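Local coordinates for protein Vv2_1132 (Vibrio vulnificus CMCP6, PDB 5Y9S) that probably regulates transcription as a LysR-type regulator, pairing a DNA-binding helix-turn-helix domain with a substrate-binding-type domain and assembling as a tetramer, at residues D[99-104]-D[291-296]; D[200-205]-D[214-219]; D[204-209]-D[229-234]. All coordinates share one frame; numbering follows the deposited sequence.

All three interactions lie in the LysR substrate binding domain. Interaction 1 belongs to one lobe and interactions 2 and 3 to the other. In relatives, the cleft between such lobes receives the effector. The centres of interactions 1 and 2 are 37 Å apart, and those of 1 and 3 are 32 Å apart. Interaction 1 and interaction 3 come no closer than about 14 Å between nearest atoms. Interactions 2 and 3 have centres 9 Å apart and share Ser204 and Tyr205 on strand 199-205. They also touch where Val229 N lies 3.0 Å from Tyr202 O, a probable hydrogen bond between strands 199-205 and 225-232. Interaction 3 also touches a second subunit.

Interaction 1: D[99-104]-D[291-296]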
ATOM      1  N   HIS D  99      29.852 -24.177  -7.284  1.00 35.38           N
ATOM      2  CA  HIS D  99      30.814 -23.710  -8.282  1.00 37.42           C
ATOM      3  C   HIS D  99      30.304 -22.487  -9.049  1.00 33.06           C
ATOM      4  O   HIS D  99      30.823 -22.166 -10.128  1.00 32.00           O
ATOM      5  CB  HIS D  99      31.195 -24.835  -9.254  1.00 27.11           C
ATOM      6  CG  HIS D  99      30.119 -25.180 -10.239  1.00 35.59           C
ATOM      7  ND1 HIS D  99      28.789 -25.299  -9.885  1.00 40.24           N
ATOM      8  CD2 HIS D  99      30.180 -25.444 -11.567  1.00 40.53           C
ATOM      9  CE1 HIS D  99      28.079 -25.629 -10.951  1.00 39.66           C
ATOM     10  NE2 HIS D  99      28.898 -25.720 -11.986  1.00 39.84           N
ATOM     11  N   THR D 100      29.300 -21.792  -8.513  1.00 27.07           N
ATOM     12  CA  THR D 100      28.833 -20.554  -9.111  1.00 22.62           C
ATOM     13  C   THR D 100      29.599 -19.387  -8.505  1.00 36.80           C
ATOM     14  O   THR D 100      29.663 -19.245  -7.279  1.00 40.28           O
ATOM     15  CB  THR D 100      27.328 -20.353  -8.899  1.00 35.01           C
ATOM     16  OG1 THR D 100      26.587 -21.402  -9.540  1.00 37.94           O
ATOM     17  CG2 THR D 100      26.901 -19.020  -9.467  1.00 32.89           C
ATOM     18  N   VAL D 101      30.179 -18.563  -9.369  1.00 29.81           N
ATOM     19  CA  VAL D 101      30.823 -17.321  -8.975  1.00 21.24           C
ATOM     20  C   VAL D 101      29.845 -16.191  -9.274  1.00 26.28           C
ATOM     21  O   VAL D 101      29.402 -16.033 -10.421  1.00 31.59           O
ATOM     22  CB  VAL D 101      32.159 -17.125  -9.710  1.00 26.98           C
ATOM     23  CG1 VAL D 101      32.910 -15.924  -9.154  1.00 32.22           C
ATOM     24  CG2 VAL D 101      33.015 -18.383  -9.601  1.00 29.06           C
ATOM     25  N   ARG D 102      29.483 -15.433  -8.233  1.00 22.33           N
ATOM     26  CA  ARG D 102      28.509 -14.346  -8.325  1.00 27.82           C
ATOM     27  C   ARG D 102      29.264 -13.044  -8.557  1.00 30.74           C
ATOM     28  O   ARG D 102      30.148 -12.690  -7.773  1.00 28.12           O
ATOM     29  CB  ARG D 102      27.660 -14.261  -7.054  1.00 23.19           C
ATOM     30  CG  ARG D 102      26.453 -15.208  -7.028  1.00 24.14           C
ATOM     31  CD  ARG D 102      26.069 -15.648  -5.601  1.00 20.36           C
ATOM     32  NE  ARG D 102      27.225 -15.771  -4.705  1.00 30.16           N
ATOM     33  CZ  ARG D 102      27.152 -15.747  -3.374  1.00 34.44           C
ATOM     34  NH1 ARG D 102      28.253 -15.870  -2.645  1.00 27.06           N
ATOM     35  NH2 ARG D 102      25.977 -15.588  -2.765  1.00 35.92           N
ATOM     36  N   ILE D 103      28.935 -12.347  -9.643  1.00 27.65           N
ATOM     37  CA  ILE D 103      29.677 -11.167 -10.069  1.00 17.42           C
ATOM     38  C   ILE D 103      28.693 -10.024 -10.249  1.00 17.85           C
ATOM     39  O   ILE D 103      27.642 -10.200 -10.873  1.00 21.94           O
ATOM     40  CB  ILE D 103      30.460 -11.431 -11.367  1.00 26.23           C
ATOM     41  CG1 ILE D 103      31.525 -12.515 -11.128  1.00 20.09           C
ATOM     42  CG2 ILE D 103      31.078 -10.155 -11.854  1.00 29.24           C
ATOM     43  CD1 ILE D 103      32.091 -13.142 -12.382  1.00 19.40           C
ATOM     44  N   VAL D 104      29.015  -8.870  -9.673  1.00 15.19           N
ATOM     45  CA  VAL D 104      28.225  -7.652  -9.809  1.00 26.95           C
ATOM     46  C   VAL D 104      29.124  -6.578 -10.411  1.00 30.37           C
ATOM     47  O   VAL D 104      30.328  -6.543 -10.130  1.00 24.35           O
ATOM     48  CB  VAL D 104      27.656  -7.189  -8.449  1.00 25.47           C
ATOM     49  CG1 VAL D 104      28.781  -6.899  -7.471  1.00 31.32           C
ATOM     50  CG2 VAL D 104      26.813  -5.951  -8.608  1.00 36.27           C
ATOM     51  N   ARG D 291      35.686 -19.348  -0.875  1.00 52.10           N
ATOM     52  CA  ARG D 291      35.144 -20.390  -1.730  1.00 51.24           C
ATOM     53  C   ARG D 291      36.178 -20.695  -2.804  1.00 49.25           C
ATOM     54  O   ARG D 291      36.770 -19.776  -3.381  1.00 52.78           O
ATOM     55  CB  ARG D 291      33.812 -19.962  -2.354  1.00 52.45           C
ATOM     56  CG  ARG D 291      32.805 -19.367  -1.348  1.00 45.70           C
ATOM     57  CD  ARG D 291      31.437 -19.084  -1.982  1.00 41.74           C
ATOM     58  NE  ARG D 291      31.184 -20.031  -3.059  1.00 38.56           N
ATOM     59  CZ  ARG D 291      30.783 -19.707  -4.281  1.00 30.62           C
ATOM     60  NH1 ARG D 291      30.543 -18.438  -4.614  1.00 28.88           N
ATOM     61  NH2 ARG D 291      30.617 -20.670  -5.172  1.00 33.10           N
ATOM     62  N   ALA D 292      36.410 -21.980  -3.058  1.00 47.00           N
ATOM     63  CA  ALA D 292      37.445 -22.343  -4.017  1.00 50.82           C
ATOM     64  C   ALA D 292      37.097 -21.882  -5.428  1.00 57.47           C
ATOM     65  O   ALA D 292      37.998 -21.575  -6.220  1.00 52.67           O
ATOM     66  CB  ALA D 292      37.694 -23.848  -3.989  1.00 46.14           C
ATOM     67  N   ALA D 293      35.804 -21.823  -5.762  1.00 55.24           N
ATOM     68  CA  ALA D 293      35.424 -21.278  -7.057  1.00 45.38           C
ATOM     69  C   ALA D 293      35.825 -19.811  -7.161  1.00 41.44           C
ATOM     70  O   ALA D 293      36.350 -19.371  -8.190  1.00 47.89           O
ATOM     71  CB  ALA D 293      33.923 -21.461  -7.285  1.00 38.64           C
ATOM     72  N   VAL D 294      35.618 -19.046  -6.092  1.00 39.49           N
ATOM     73  CA  VAL D 294      35.997 -17.640  -6.119  1.00 46.02           C
ATOM     74  C   VAL D 294      37.516 -17.494  -6.189  1.00 49.80           C
ATOM     75  O   VAL D 294      38.040 -16.680  -6.958  1.00 45.81           O
ATOM     76  CB  VAL D 294      35.402 -16.908  -4.905  1.00 39.40           C
ATOM     77  CG1 VAL D 294      35.764 -15.438  -4.948  1.00 36.08           C
ATOM     78  CG2 VAL D 294      33.916 -17.086  -4.896  1.00 38.33           C
ATOM     79  N   ASP D 295      38.248 -18.294  -5.412  1.00 53.83           N
ATOM     80  CA  ASP D 295      39.706 -18.227  -5.469  1.00 55.93           C
ATOM     81  C   ASP D 295      40.221 -18.619  -6.850  1.00 53.60           C
ATOM     82  O   ASP D 295      41.049 -17.911  -7.435  1.00 56.47           O
ATOM     83  CB  ASP D 295      40.322 -19.105  -4.383  1.00 62.61           C
ATOM     84  CG  ASP D 295      40.729 -18.303  -3.159  1.00 68.69           C
ATOM     85  OD1 ASP D 295      41.556 -17.366  -3.313  1.00 66.32           O
ATOM     86  OD2 ASP D 295      40.206 -18.596  -2.056  1.00 67.57           O
ATOM     87  N   GLN D 296      39.726 -19.729  -7.403  1.00 50.81           N
ATOM     88  CA  GLN D 296      40.183 -20.120  -8.735  1.00 48.22           C
ATOM     89  C   GLN D 296      39.985 -18.984  -9.726  1.00 50.73           C
ATOM     90  O   GLN D 296      40.856 -18.717 -10.563  1.00 52.49           O
ATOM     91  CB  GLN D 296      39.454 -21.373  -9.212  1.00 45.06           C
ATOM     92  CG  GLN D 296      39.880 -22.659  -8.533  1.00 51.08           C
ATOM     93  CD  GLN D 296      39.009 -23.833  -8.946  1.00 56.44           C
ATOM     94  OE1 GLN D 296      37.974 -23.652  -9.584  1.00 59.73           O
ATOM     95  NE2 GLN D 296      39.424 -25.039  -8.583  1.00 60.65           N
TER
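Arg291, just before helix 292-300, grips the backbone of Thr100 with the end of its guanidinium. NH1 and NH2 both donate to a single oxygen. NH2 lies 2.7 Å from Thr100 O, and NH1 lies 2.9 Å from Thr100 O. That oxygen sits in the guanidinium plane. NH1 approaches nearly along the C=O axis, with a C=O...donor angle of 162°, while NH2 stands above the carbonyl plane. The Arg291 chain bends at chi3 (30°), which turns NE back to the side of CB. Its guanidinium also comes near that of Arg102, with Arg291 NH1 and Arg102 NH1 4.0 Å apart. The side chains cross at about a right angle, the two guanidinium planes 77° apart. Asp152 makes a salt bridge to each arginine, which would offset the repulsion between them.

The contact sets the C-terminal helix against the first strand of the substrate binding domain. Strand 100-105 runs between the parallel strands 129-134 and 153-157. This return of the chain's end to the first lobe is as expected for the periplasmic binding protein type of fold.

Ala293 points its CB toward the strand. CB lies 4.0 Å from His99 CA and 4.0 Å from Val101 CG2. The same valine methyl, CG2, is 3.8 Å from Ala293 O. Val294 follows, its backbone N 4.4 Å from Val101 CG2.

Interaction 2: D[200-205]-D[214-219]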
ATOM      1  N   ILE D 200      32.623  21.214 -32.431  1.00 51.75           N
ATOM      2  CA  ILE D 200      32.640  19.775 -32.685  1.00 47.35           C
ATOM      3  C   ILE D 200      31.455  19.149 -31.970  1.00 42.30           C
ATOM      4  O   ILE D 200      31.292  19.368 -30.764  1.00 40.45           O
ATOM      5  CB  ILE D 200      33.946  19.128 -32.199  1.00 50.05           C
ATOM      6  CG1 ILE D 200      35.118  20.091 -32.390  1.00 51.45           C
ATOM      7  CG2 ILE D 200      34.158  17.820 -32.912  1.00 51.67           C
ATOM      8  CD1 ILE D 200      36.416  19.599 -31.793  1.00 49.67           C
ATOM      9  N   PRO D 201      30.631  18.363 -32.654  1.00 33.71           N
ATOM     10  CA  PRO D 201      29.569  17.641 -31.954  1.00 29.30           C
ATOM     11  C   PRO D 201      30.179  16.656 -30.970  1.00 36.18           C
ATOM     12  O   PRO D 201      31.149  15.957 -31.278  1.00 35.20           O
ATOM     13  CB  PRO D 201      28.812  16.926 -33.080  1.00 39.50           C
ATOM     14  CG  PRO D 201      29.316  17.537 -34.361  1.00 40.38           C
ATOM     15  CD  PRO D 201      30.701  18.001 -34.076  1.00 40.32           C
ATOM     16  N   TYR D 202      29.606  16.614 -29.771  1.00 33.56           N
ATOM     17  CA  TYR D 202      30.195  15.907 -28.644  1.00 31.08           C
ATOM     18  C   TYR D 202      29.205  14.865 -28.154  1.00 27.12           C
ATOM     19  O   TYR D 202      28.064  15.206 -27.823  1.00 29.56           O
ATOM     20  CB  TYR D 202      30.557  16.897 -27.534  1.00 29.48           C
ATOM     21  CG  TYR D 202      30.983  16.260 -26.231  1.00 33.97           C
ATOM     22  CD1 TYR D 202      31.825  15.150 -26.205  1.00 37.61           C
ATOM     23  CD2 TYR D 202      30.560  16.784 -25.022  1.00 33.64           C
ATOM     24  CE1 TYR D 202      32.220  14.570 -25.004  1.00 30.02           C
ATOM     25  CE2 TYR D 202      30.956  16.220 -23.815  1.00 32.25           C
ATOM     26  CZ  TYR D 202      31.779  15.114 -23.816  1.00 34.47           C
ATOM     27  OH  TYR D 202      32.153  14.558 -22.613  1.00 50.48           O
ATOM     28  N   LEU D 203      29.637  13.597 -28.123  1.00 28.80           N
ATOM     29  CA  LEU D 203      28.824  12.480 -27.631  1.00 27.94           C
ATOM     30  C   LEU D 203      29.293  12.150 -26.215  1.00 25.96           C
ATOM     31  O   LEU D 203      30.380  11.596 -26.034  1.00 22.34           O
ATOM     32  CB  LEU D 203      28.947  11.261 -28.545  1.00 21.66           C
ATOM     33  CG  LEU D 203      28.973  11.487 -30.058  1.00 27.94           C
ATOM     34  CD1 LEU D 203      29.728  10.349 -30.770  1.00 31.11           C
ATOM     35  CD2 LEU D 203      27.562  11.601 -30.598  1.00 20.60           C
ATOM     36  N   SER D 204      28.471  12.474 -25.222  1.00 26.61           N
ATOM     37  CA  SER D 204      28.918  12.604 -23.841  1.00 25.95           C
ATOM     38  C   SER D 204      28.237  11.594 -22.921  1.00 23.93           C
ATOM     39  O   SER D 204      27.232  10.960 -23.269  1.00 29.65           O
ATOM     40  CB  SER D 204      28.630  14.011 -23.320  1.00 18.36           C
ATOM     41  OG  SER D 204      27.235  14.171 -23.144  1.00 29.90           O
ATOM     42  N   TYR D 205      28.783  11.474 -21.712  1.00 20.47           N
ATOM     43  CA  TYR D 205      28.200  10.615 -20.692  1.00 22.27           C
ATOM     44  C   TYR D 205      27.235  11.406 -19.821  1.00 15.45           C
ATOM     45  O   TYR D 205      27.389  12.612 -19.625  1.00 20.38           O
ATOM     46  CB  TYR D 205      29.279  10.010 -19.812  1.00 22.94           C
ATOM     47  CG  TYR D 205      30.169   8.991 -20.486  1.00 27.10           C
ATOM     48  CD1 TYR D 205      29.830   7.653 -20.488  1.00 16.14           C
ATOM     49  CD2 TYR D 205      31.390   9.366 -21.055  1.00 23.69           C
ATOM     50  CE1 TYR D 205      30.649   6.700 -21.067  1.00 16.59           C
ATOM     51  CE2 TYR D 205      32.212   8.433 -21.637  1.00 17.47           C
ATOM     52  CZ  TYR D 205      31.840   7.100 -21.638  1.00 27.35           C
ATOM     53  OH  TYR D 205      32.654   6.162 -22.219  1.00 26.47           O
ATOM     54  N   VAL D 214      35.125  11.635 -14.611  1.00 40.70           N
ATOM     55  CA  VAL D 214      36.528  11.483 -14.983  1.00 27.84           C
ATOM     56  C   VAL D 214      36.818  12.300 -16.240  1.00 33.89           C
ATOM     57  O   VAL D 214      37.888  12.910 -16.375  1.00 30.27           O
ATOM     58  CB  VAL D 214      36.862   9.991 -15.170  1.00 24.99           C
ATOM     59  CG1 VAL D 214      37.981   9.778 -16.155  1.00 23.05           C
ATOM     60  CG2 VAL D 214      37.253   9.420 -13.857  1.00 34.93           C
ATOM     61  N   VAL D 215      35.853  12.355 -17.148  1.00 33.50           N
ATOM     62  CA  VAL D 215      36.074  12.984 -18.443  1.00 31.15           C
ATOM     63  C   VAL D 215      35.864  14.487 -18.375  1.00 27.90           C
ATOM     64  O   VAL D 215      36.674  15.263 -18.894  1.00 31.29           O
ATOM     65  CB  VAL D 215      35.166  12.321 -19.503  1.00 32.74           C
ATOM     66  CG1 VAL D 215      35.095  13.181 -20.754  1.00 19.52           C
ATOM     67  CG2 VAL D 215      35.678  10.928 -19.827  1.00 27.29           C
ATOM     68  N   GLU D 216      34.796  14.935 -17.735  1.00 24.83           N
ATOM     69  CA  GLU D 216      34.458  16.353 -17.833  1.00 25.16           C
ATOM     70  C   GLU D 216      35.460  17.266 -17.129  1.00 30.05           C
ATOM     71  O   GLU D 216      35.700  18.385 -17.610  1.00 28.17           O
ATOM     72  CB  GLU D 216      33.043  16.600 -17.309  1.00 24.66           C
ATOM     73  CG  GLU D 216      31.977  15.981 -18.210  1.00 19.95           C
ATOM     74  CD  GLU D 216      31.739  16.771 -19.483  1.00 33.47           C
ATOM     75  OE1 GLU D 216      32.461  17.764 -19.732  1.00 51.58           O
ATOM     76  OE2 GLU D 216      30.819  16.400 -20.242  1.00 39.06           O
ATOM     77  N   PRO D 217      36.065  16.853 -16.007  1.00 31.71           N
ATOM     78  CA  PRO D 217      37.158  17.678 -15.460  1.00 42.79           C
ATOM     79  C   PRO D 217      38.255  17.943 -16.478  1.00 47.92           C
ATOM     80  O   PRO D 217      38.652  19.101 -16.668  1.00 53.30           O
ATOM     81  CB  PRO D 217      37.653  16.847 -14.270  1.00 45.12           C
ATOM     82  CG  PRO D 217      36.451  16.120 -13.812  1.00 38.15           C
ATOM     83  CD  PRO D 217      35.687  15.777 -15.067  1.00 36.45           C
ATOM     84  N   VAL D 218      38.736  16.904 -17.167  1.00 44.35           N
ATOM     85  CA  VAL D 218      39.768  17.128 -18.178  1.00 37.40           C
ATOM     86  C   VAL D 218      39.215  17.907 -19.369  1.00 38.71           C
ATOM     87  O   VAL D 218      39.930  18.706 -19.978  1.00 34.74           O
ATOM     88  CB  VAL D 218      40.386  15.794 -18.629  1.00 32.54           C
ATOM     89  CG1 VAL D 218      41.473  16.046 -19.660  1.00 33.02           C
ATOM     90  CG2 VAL D 218      40.947  15.032 -17.446  1.00 31.04           C
ATOM     91  N   LEU D 219      37.941  17.712 -19.715  1.00 39.97           N
ATOM     92  CA  LEU D 219      37.418  18.353 -20.918  1.00 44.50           C
ATOM     93  C   LEU D 219      37.319  19.867 -20.776  1.00 47.87           C
ATOM     94  O   LEU D 219      37.418  20.586 -21.780  1.00 47.95           O
ATOM     95  CB  LEU D 219      36.057  17.774 -21.278  1.00 47.38           C
ATOM     96  CG  LEU D 219      36.093  16.405 -21.949  1.00 48.05           C
ATOM     97  CD1 LEU D 219      34.846  16.229 -22.805  1.00 50.28           C
ATOM     98  CD2 LEU D 219      37.363  16.204 -22.770  1.00 43.80           C
TER
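In the beta-alpha-beta unit of strand 199-205, helix 210-220 and strand 225-232, Tyr202 of the first strand meets Glu216, Leu219 and Val215 of the helix. The axes of segments 200-205 and 214-219 come within 9.6 Å, and their directions differ by 132°. Tyr202 is the main bridge. Its CG is anti to the backbone N (chi1 171°), and the ring reaches toward the helix with its hydroxyl in front.

Tyr202 OH donates to Glu216 OE2 over a long 3.3 Å. The carboxylate oxygen lies at the ring edge, near the ring plane. From the other side of the bond, the hydroxyl sits above the carboxylate plane, 71° out of it. A bend at chi2 of Glu216 turns CD back from an extended course. Leu219 meets the same tyrosine tip to tip. Its CD1 is 3.2 Å from Tyr202 OH and 3.4 Å from Tyr202 CZ, a tight fit. Val215 adds CG1, 3.7 Å from Tyr202 OH. The hydroxyl thus sits among two aliphatic methyls and one carboxylate.

Within the strand, Ser204 CB lies over one face of the Tyr202 ring, offset toward its rim. Trp250 and Leu226 touch both Tyr202 and Leu219. Beyond Glu216 the helix is kinked at Pro217, whose N makes no bond to the turn before.

Such packing of a connecting helix on its strand is characteristic of the beta-alpha-beta crossover, here in the second lobe of the LysR substrate binding domain.

Interaction 3: D[204-209]-D[229-234]; sequences SYSEHT and VFETTL
Ser204 and Phe230 start the pairing of two parallel strands. Ser204 N donates to Phe230 O at 2.9 Å, almost straight at 177°. Ser204 OG adds a weak bond to the same oxygen, Phe230 O, at 3.4 Å. Ser204 O accepts from Thr232 N at 3.1 Å and also receives a CA-H contact from Glu231. Thr232 O accepts from Ser206 N at 2.9 Å, the donor standing above the carbonyl plane. Tyr205 CA-H faces that same oxygen.

Past the strands, Ser206 O takes a bond from Thr209 OG1 at 2.9 Å, across a type I turn. Thr209 OG1 in turn accepts from Ser212 N, capping helix 210-220. Thr209 CG2 packs on Thr233 CG2 at 3.6 Å. Thr232 OG1 accepts from Leu234 N at 3.1 Å, an ST turn, and is hydrogen-bonded to Val132 O of a second subunit. Glu231 OE1 forms a salt bridge with Lys96 of that subunit.

Phe230, Glu231 and Thr232 pair there with another parallel strand, so the sheet continues into the neighbour. Such pairing of the second lobe of one chain with the first lobe of its partner is in keeping with the head-to-tail dimers of LysR-type regulatory domains.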
ATOM      1  N   SER D 204      28.471  12.474 -25.222  1.00 26.61           N
ATOM      2  CA  SER D 204      28.918  12.604 -23.841  1.00 25.95           C
ATOM      3  C   SER D 204      28.237  11.594 -22.921  1.00 23.93           C
ATOM      4  O   SER D 204      27.232  10.960 -23.269  1.00 29.65           O
ATOM      5  CB  SER D 204      28.630  14.011 -23.320  1.00 18.36           C
ATOM      6  OG  SER D 204      27.235  14.171 -23.144  1.00 29.90           O
ATOM      7  N   TYR D 205      28.783  11.474 -21.712  1.00 20.47           N
ATOM      8  CA  TYR D 205      28.200  10.615 -20.692  1.00 22.27           C
ATOM      9  C   TYR D 205      27.235  11.406 -19.821  1.00 15.45           C
ATOM     10  O   TYR D 205      27.389  12.612 -19.625  1.00 20.38           O
ATOM     11  CB  TYR D 205      29.279  10.010 -19.812  1.00 22.94           C
ATOM     12  CG  TYR D 205      30.169   8.991 -20.486  1.00 27.10           C
ATOM     13  CD1 TYR D 205      29.830   7.653 -20.488  1.00 16.14           C
ATOM     14  CD2 TYR D 205      31.390   9.366 -21.055  1.00 23.69           C
ATOM     15  CE1 TYR D 205      30.649   6.700 -21.067  1.00 16.59           C
ATOM     16  CE2 TYR D 205      32.212   8.433 -21.637  1.00 17.47           C
ATOM     17  CZ  TYR D 205      31.840   7.100 -21.638  1.00 27.35           C
ATOM     18  OH  TYR D 205      32.654   6.162 -22.219  1.00 26.47           O
ATOM     19  N   SER D 206      26.220  10.717 -19.318  1.00 23.83           N
ATOM     20  CA  SER D 206      25.323  11.312 -18.332  1.00 14.99           C
ATOM     21  C   SER D 206      26.101  11.741 -17.095  1.00 30.67           C
ATOM     22  O   SER D 206      27.111  11.135 -16.724  1.00 15.03           O
ATOM     23  CB  SER D 206      24.239  10.314 -17.948  1.00 19.89           C
ATOM     24  OG  SER D 206      23.677   9.762 -19.130  1.00 32.38           O
ATOM     25  N   GLU D 207      25.618  12.794 -16.440  1.00 28.35           N
ATOM     26  CA  GLU D 207      26.447  13.402 -15.410  1.00 34.41           C
ATOM     27  C   GLU D 207      26.601  12.518 -14.190  1.00 33.63           C
ATOM     28  O   GLU D 207      27.474  12.790 -13.364  1.00 45.39           O
ATOM     29  CB  GLU D 207      25.885  14.763 -15.005  1.00 40.93           C
ATOM     30  CG  GLU D 207      24.385  14.811 -14.948  1.00 55.26           C
ATOM     31  CD  GLU D 207      23.883  16.145 -14.456  1.00 68.81           C
ATOM     32  OE1 GLU D 207      22.650  16.352 -14.434  1.00 67.26           O
ATOM     33  OE2 GLU D 207      24.731  16.985 -14.089  1.00 77.41           O
ATOM     34  N   HIS D 208      25.812  11.457 -14.072  1.00 29.67           N
ATOM     35  CA  HIS D 208      25.808  10.629 -12.874  1.00 33.47           C
ATOM     36  C   HIS D 208      26.469   9.274 -13.105  1.00 29.80           C
ATOM     37  O   HIS D 208      26.065   8.262 -12.530  1.00 43.32           O
ATOM     38  CB  HIS D 208      24.377  10.481 -12.364  1.00 42.47           C
ATOM     39  CG  HIS D 208      23.712  11.797 -12.087  1.00 44.65           C
ATOM     40  ND1 HIS D 208      24.195  12.693 -11.152  1.00 42.40           N
ATOM     41  CD2 HIS D 208      22.624  12.385 -12.643  1.00 43.47           C
ATOM     42  CE1 HIS D 208      23.430  13.770 -11.139  1.00 37.97           C
ATOM     43  NE2 HIS D 208      22.469  13.609 -12.032  1.00 43.93           N
ATOM     44  N   THR D 209      27.489   9.249 -13.942  1.00 27.75           N
ATOM     45  CA  THR D 209      28.288   8.067 -14.203  1.00 21.36           C
ATOM     46  C   THR D 209      29.704   8.325 -13.719  1.00 19.65           C
ATOM     47  O   THR D 209      30.145   9.470 -13.611  1.00 23.02           O
ATOM     48  CB  THR D 209      28.320   7.755 -15.696  1.00 18.47           C
ATOM     49  OG1 THR D 209      28.899   8.873 -16.388  1.00 18.20           O
ATOM     50  CG2 THR D 209      26.927   7.532 -16.219  1.00 30.27           C
ATOM     51  N   VAL D 229      25.630  16.882 -28.441  1.00 38.55           N
ATOM     52  CA  VAL D 229      24.521  16.464 -29.292  1.00 37.53           C
ATOM     53  C   VAL D 229      23.862  15.183 -28.820  1.00 30.33           C
ATOM     54  O   VAL D 229      22.818  14.806 -29.378  1.00 44.20           O
ATOM     55  CB  VAL D 229      24.967  16.294 -30.762  1.00 41.27           C
ATOM     56  CG1 VAL D 229      25.707  17.527 -31.250  1.00 37.33           C
ATOM     57  CG2 VAL D 229      25.843  15.070 -30.898  1.00 37.14           C
ATOM     58  N   PHE D 230      24.428  14.488 -27.834  1.00 30.44           N
ATOM     59  CA  PHE D 230      23.896  13.178 -27.478  1.00 21.22           C
ATOM     60  C   PHE D 230      24.507  12.742 -26.147  1.00 23.72           C
ATOM     61  O   PHE D 230      25.683  13.016 -25.883  1.00 33.20           O
ATOM     62  CB  PHE D 230      24.186  12.172 -28.612  1.00 22.15           C
ATOM     63  CG  PHE D 230      23.956  10.742 -28.245  1.00 24.94           C
ATOM     64  CD1 PHE D 230      22.744  10.127 -28.521  1.00 18.60           C
ATOM     65  CD2 PHE D 230      24.975   9.987 -27.677  1.00 24.24           C
ATOM     66  CE1 PHE D 230      22.536   8.772 -28.191  1.00 20.93           C
ATOM     67  CE2 PHE D 230      24.771   8.654 -27.334  1.00 19.78           C
ATOM     68  CZ  PHE D 230      23.546   8.042 -27.607  1.00 19.41           C
ATOM     69  N   GLU D 231      23.700  12.072 -25.319  1.00 23.22           N
ATOM     70  CA  GLU D 231      23.994  11.794 -23.918  1.00 16.40           C
ATOM     71  C   GLU D 231      23.624  10.349 -23.605  1.00 16.36           C
ATOM     72  O   GLU D 231      22.571   9.883 -24.044  1.00 23.01           O
ATOM     73  CB  GLU D 231      23.176  12.758 -23.031  1.00 24.04           C
ATOM     74  CG  GLU D 231      23.658  13.002 -21.608  1.00 36.28           C
ATOM     75  CD  GLU D 231      22.519  13.417 -20.706  1.00 44.86           C
ATOM     76  OE1 GLU D 231      21.765  14.329 -21.094  1.00 47.56           O
ATOM     77  OE2 GLU D 231      22.356  12.814 -19.632  1.00 46.05           O
ATOM     78  N   THR D 232      24.443   9.640 -22.820  1.00 18.80           N
ATOM     79  CA  THR D 232      24.074   8.268 -22.465  1.00 15.32           C
ATOM     80  C   THR D 232      24.895   7.789 -21.273  1.00 18.74           C
ATOM     81  O   THR D 232      25.939   8.350 -20.943  1.00 19.42           O
ATOM     82  CB  THR D 232      24.277   7.295 -23.630  1.00 22.52           C
ATOM     83  OG1 THR D 232      23.797   6.002 -23.258  1.00 21.38           O
ATOM     84  CG2 THR D 232      25.748   7.162 -23.943  1.00 26.94           C
ATOM     85  N   THR D 233      24.426   6.707 -20.650  1.00 16.37           N
ATOM     86  CA  THR D 233      25.225   6.034 -19.637  1.00 15.67           C
ATOM     87  C   THR D 233      26.083   4.921 -20.234  1.00 23.15           C
ATOM     88  O   THR D 233      26.930   4.364 -19.528  1.00 40.59           O
ATOM     89  CB  THR D 233      24.332   5.452 -18.542  1.00 21.88           C
ATOM     90  OG1 THR D 233      23.276   4.673 -19.151  1.00 21.42           O
ATOM     91  CG2 THR D 233      23.716   6.578 -17.664  1.00 13.96           C
ATOM     92  N   LEU D 234      25.887   4.586 -21.505  1.00 19.79           N
ATOM     93  CA  LEU D 234      26.390   3.339 -22.083  1.00 18.50           C
ATOM     94  C   LEU D 234      27.507   3.654 -23.063  1.00 25.82           C
ATOM     95  O   LEU D 234      27.253   4.181 -24.153  1.00 28.42           O
ATOM     96  CB  LEU D 234      25.263   2.564 -22.764  1.00 17.03           C
ATOM     97  CG  LEU D 234      24.096   2.271 -21.822  1.00 25.37           C
ATOM     98  CD1 LEU D 234      22.940   1.663 -22.550  1.00 21.62           C
ATOM     99  CD2 LEU D 234      24.552   1.357 -20.677  1.00 36.50           C
TER